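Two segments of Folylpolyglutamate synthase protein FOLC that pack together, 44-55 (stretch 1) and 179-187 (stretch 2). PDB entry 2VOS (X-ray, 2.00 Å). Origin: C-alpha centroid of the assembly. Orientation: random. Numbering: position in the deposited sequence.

Stretch 1 (44-55) DPSLTRISALMD
Stretch 2 179-187: GRWDATNVI

Stretch 1 begins with a type I turn from Asp-44 to Leu-47 and enters at Thr-48 an α-helix that continues past Asp-55, whereas stretch 2 has no regular helix or strand and is folded by two successive type I turns, Gly-179 to Asp-182 and Asp-182 to Asn-185. The register runs in the same order along both segments, with CA–CA separations of 4.7 Å for Pro-45 and Trp-181, 6.3 Å for Ile-50 and Ala-183, and 6.8 Å for Ser-51 and Val-186. No hydrogen bond crosses the interface; its 417 Å² of buried surface, both sides summed, comes from van der Waals packing.

Asp-44 (phi/psi -139/68, chi1 t) points away from stretch 2 and organizes its own segment. Asp-44 O accepts the turn-closing hydrogen bond from Leu-47 N (2.7 Å), Asp-44 OD1 accepts from Ser-46 OG (2.7 Å), and Asp-44 OD2 accepts from Arg-49 N (2.8 Å), so the carboxylate ties the turn to the first helical residues. Pro-45 (-47/-23, C-gamma exo) places its ring against Trp-181, which has chi1 m and chi2 -71°. Pro-45 CB lies over one face of the indole, 3.8 Å from the centroid of the Trp-181 five-membered ring and 28° off the normal, a CH-pi contact in which the CB methylene packs on the aromatic electron cloud. Ser-46 (-84/-5, chi1 p) turns away, and its OG accepts from Thr-48 OG1 at 2.8 Å.

Leu-47 occupies the N-cap position with a left-handed backbone (65/28) and has its CA-to-CB bond toward stretch 2 (chi1 m, chi2 t). Its methyl groups meet a largely backbone surface: Leu-47 CD2 is 3.3 Å from Asp-182 O and 3.6 Å from Trp-181 O, while Leu-47 CD1 lies 3.7 Å from Asn-185 O and 3.9 Å from Arg-180 O. The turns that form this surface are braced by bonds from Asp-182 N to Gly-179 O (3.1 Å), Asn-185 N to Asp-182 O (2.9 Å) and Asn-185 ND2 to Arg-180 O (2.9 Å). Thr-184 N also donates to Asp-182 OD2 at 3.0 Å.

Along the helix, Thr-48 and Arg-49 do not touch stretch 2. Ile-50 (-68/-38, chi1 t, chi2 p) points toward it, with Ile-50 CG1 3.7 Å from Ala-183 O and 4.4 Å from Ala-183 CB, and Ile-50 CG2 4.0 Å from Val-186 CG1. Val-186 (-127/23, chi1 m) points back toward the helix. The CA-to-CB bond of Ser-51 (chi1 m) is sideways; its OG approaches Val-186 CG1 at 3.7 Å while donating to Leu-47 O at 2.8 Å, so its hydroxyl is satisfied within its own stretch, at the residue that caps the helix. One turn beyond Ile-50, Met-54, a selenomethionine (chi1 m, chi2 m, chi3 110°), sets its CG 4.3 Å from Val-186 CG2. Ala-52, Leu-53 and Asp-55 remain out of reach.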

# COMPACT_ATOMS: atom_id res chain seq x y z
N ASP A 44 -5.57 9.36 -19.46
CA ASP A 44 -5.59 10.80 -19.71
C ASP A 44 -4.41 11.48 -18.99
O ASP A 44 -4.58 12.22 -18.02
CB ASP A 44 -6.96 11.40 -19.35
CG ASP A 44 -6.97 12.91 -19.36
OD1 ASP A 44 -6.20 13.55 -20.10
OD2 ASP A 44 -7.80 13.46 -18.61
N PRO A 45 -3.21 11.19 -19.48
CA PRO A 45 -1.95 11.77 -19.03
C PRO A 45 -1.94 13.30 -18.89
O PRO A 45 -1.10 13.83 -18.16
CB PRO A 45 -0.97 11.33 -20.12
CG PRO A 45 -1.48 9.93 -20.47
CD PRO A 45 -2.99 10.13 -20.49
N SER A 46 -2.82 14.02 -19.57
CA SER A 46 -2.79 15.46 -19.38
C SER A 46 -3.61 15.84 -18.14
O SER A 46 -3.66 17.03 -17.79
CB SER A 46 -3.34 16.16 -20.61
OG SER A 46 -4.65 15.68 -20.85
N LEU A 47 -4.29 14.86 -17.52
CA LEU A 47 -5.14 15.03 -16.31
C LEU A 47 -6.35 15.91 -16.57
O LEU A 47 -6.88 16.58 -15.67
CB LEU A 47 -4.33 15.59 -15.14
CG LEU A 47 -3.15 14.69 -14.81
CD1 LEU A 47 -2.13 15.37 -13.94
CD2 LEU A 47 -3.66 13.44 -14.15
N THR A 48 -6.80 15.90 -17.82
CA THR A 48 -7.83 16.80 -18.30
C THR A 48 -9.17 16.58 -17.60
O THR A 48 -9.81 17.53 -17.15
CB THR A 48 -7.98 16.69 -19.84
OG1 THR A 48 -6.87 17.37 -20.45
CG2 THR A 48 -9.25 17.36 -20.29
N ARG A 49 -9.59 15.32 -17.51
CA ARG A 49 -10.88 15.01 -16.92
C ARG A 49 -10.90 15.31 -15.43
O ARG A 49 -11.83 15.97 -14.93
CB ARG A 49 -11.24 13.54 -17.16
CG ARG A 49 -11.72 13.23 -18.58
CD ARG A 49 -12.13 11.73 -18.73
NE ARG A 49 -11.21 10.77 -18.09
CZ ARG A 49 -10.24 10.10 -18.72
NH1 ARG A 49 -10.00 10.27 -20.03
NH2 ARG A 49 -9.47 9.26 -18.03
N ILE A 50 -9.93 14.79 -14.67
CA ILE A 50 -9.96 14.96 -13.22
C ILE A 50 -9.74 16.46 -12.91
O ILE A 50 -10.36 17.01 -12.00
CB ILE A 50 -8.89 14.08 -12.53
CG1 ILE A 50 -9.01 14.16 -11.00
CG2 ILE A 50 -7.48 14.50 -12.91
CD1 ILE A 50 -10.28 13.56 -10.49
N SER A 51 -8.86 17.15 -13.66
CA SER A 51 -8.76 18.61 -13.48
C SER A 51 -10.07 19.36 -13.72
O SER A 51 -10.43 20.24 -12.95
CB SER A 51 -7.69 19.23 -14.36
OG SER A 51 -6.43 18.72 -13.99
N ALA A 52 -10.76 19.03 -14.82
CA ALA A 52 -12.03 19.64 -15.09
C ALA A 52 -13.03 19.39 -13.96
O ALA A 52 -13.77 20.29 -13.57
CB ALA A 52 -12.60 19.15 -16.44
N LEU A 53 -13.11 18.13 -13.50
CA LEU A 53 -14.04 17.79 -12.42
C LEU A 53 -13.73 18.60 -11.14
O LEU A 53 -14.66 19.15 -10.49
CB LEU A 53 -14.00 16.32 -12.12
CG LEU A 53 -14.96 15.87 -10.98
CD1 LEU A 53 -16.44 16.31 -11.23
CD2 LEU A 53 -14.85 14.37 -10.72
N MSE A 54 -12.46 18.65 -10.74
CA MSE A 54 -12.06 19.46 -9.57
C MSE A 54 -12.49 20.93 -9.77
O MSE A 54 -13.00 21.55 -8.85
CB MSE A 54 -10.54 19.46 -9.37
CG MSE A 54 -9.95 18.22 -8.76
SE MSE A 54 -10.91 17.66 -7.10
CE MSE A 54 -11.53 16.19 -8.11
N ASP A 55 -12.29 21.51 -10.96
CA ASP A 55 -12.82 22.86 -11.21
C ASP A 55 -14.32 23.02 -10.92
O ASP A 55 -14.74 23.97 -10.27
CB ASP A 55 -12.57 23.32 -12.64
CG ASP A 55 -11.17 23.68 -12.87
OD1 ASP A 55 -10.35 23.46 -11.93
OD2 ASP A 55 -10.88 24.17 -13.98
N GLY A 179 2.69 8.37 -11.04
CA GLY A 179 2.70 9.62 -10.28
C GLY A 179 2.38 10.79 -11.17
O GLY A 179 1.35 11.44 -11.00
N ARG A 180 3.25 11.01 -12.17
CA ARG A 180 3.15 12.16 -13.04
C ARG A 180 1.76 12.28 -13.64
O ARG A 180 1.24 13.40 -13.73
CB ARG A 180 4.15 12.07 -14.21
CG ARG A 180 4.27 13.40 -14.95
CD ARG A 180 5.51 13.44 -15.88
NE ARG A 180 6.77 13.14 -15.21
CZ ARG A 180 7.46 14.06 -14.53
NH1 ARG A 180 6.96 15.27 -14.46
NH2 ARG A 180 8.62 13.76 -13.91
N TRP A 181 1.17 11.16 -14.07
CA TRP A 181 -0.12 11.21 -14.78
C TRP A 181 -1.20 10.53 -13.97
O TRP A 181 -2.24 10.19 -14.52
CB TRP A 181 -0.04 10.60 -16.19
CG TRP A 181 1.02 11.32 -17.04
CD1 TRP A 181 0.95 12.60 -17.57
CD2 TRP A 181 2.31 10.84 -17.37
NE1 TRP A 181 2.10 12.90 -18.25
CE2 TRP A 181 2.97 11.85 -18.11
CE3 TRP A 181 2.96 9.63 -17.15
CZ2 TRP A 181 4.23 11.69 -18.62
CZ3 TRP A 181 4.24 9.49 -17.64
CH2 TRP A 181 4.85 10.50 -18.38
N ASP A 182 -0.98 10.37 -12.66
CA ASP A 182 -1.97 9.71 -11.78
C ASP A 182 -3.08 10.73 -11.44
O ASP A 182 -2.78 11.92 -11.31
CB ASP A 182 -1.28 9.26 -10.46
CG ASP A 182 -2.21 8.49 -9.58
OD1 ASP A 182 -2.57 7.35 -10.00
OD2 ASP A 182 -2.66 9.06 -8.54
N ALA A 183 -4.31 10.28 -11.25
CA ALA A 183 -5.43 11.17 -10.94
C ALA A 183 -5.19 12.02 -9.67
O ALA A 183 -5.74 13.11 -9.56
CB ALA A 183 -6.79 10.34 -10.79
N THR A 184 -4.36 11.55 -8.74
CA THR A 184 -4.13 12.31 -7.50
C THR A 184 -3.23 13.51 -7.76
O THR A 184 -3.07 14.37 -6.90
CB THR A 184 -3.40 11.43 -6.40
OG1 THR A 184 -2.15 10.92 -6.91
CG2 THR A 184 -4.29 10.21 -6.01
N ASN A 185 -2.62 13.57 -8.95
CA ASN A 185 -1.55 14.55 -9.15
C ASN A 185 -2.10 15.95 -9.52
O ASN A 185 -1.62 16.58 -10.44
CB ASN A 185 -0.54 14.05 -10.18
CG ASN A 185 0.79 14.79 -10.10
OD1 ASN A 185 1.17 15.27 -9.02
ND2 ASN A 185 1.50 14.89 -11.22
N VAL A 186 -3.08 16.43 -8.79
CA VAL A 186 -3.67 17.73 -9.02
C VAL A 186 -3.63 18.51 -7.70
O VAL A 186 -4.45 19.42 -7.51
CB VAL A 186 -5.19 17.58 -9.46
CG1 VAL A 186 -5.25 17.13 -10.87
CG2 VAL A 186 -5.95 16.57 -8.55
N ILE A 187 -2.71 18.15 -6.79
CA ILE A 187 -2.68 18.74 -5.47
C ILE A 187 -1.47 19.63 -5.11
O ILE A 187 -1.55 20.39 -4.08
CB ILE A 187 -2.83 17.70 -4.38
CG1 ILE A 187 -1.84 16.54 -4.57
CG2 ILE A 187 -4.25 17.19 -4.43
CD1 ILE A 187 -1.94 15.45 -3.41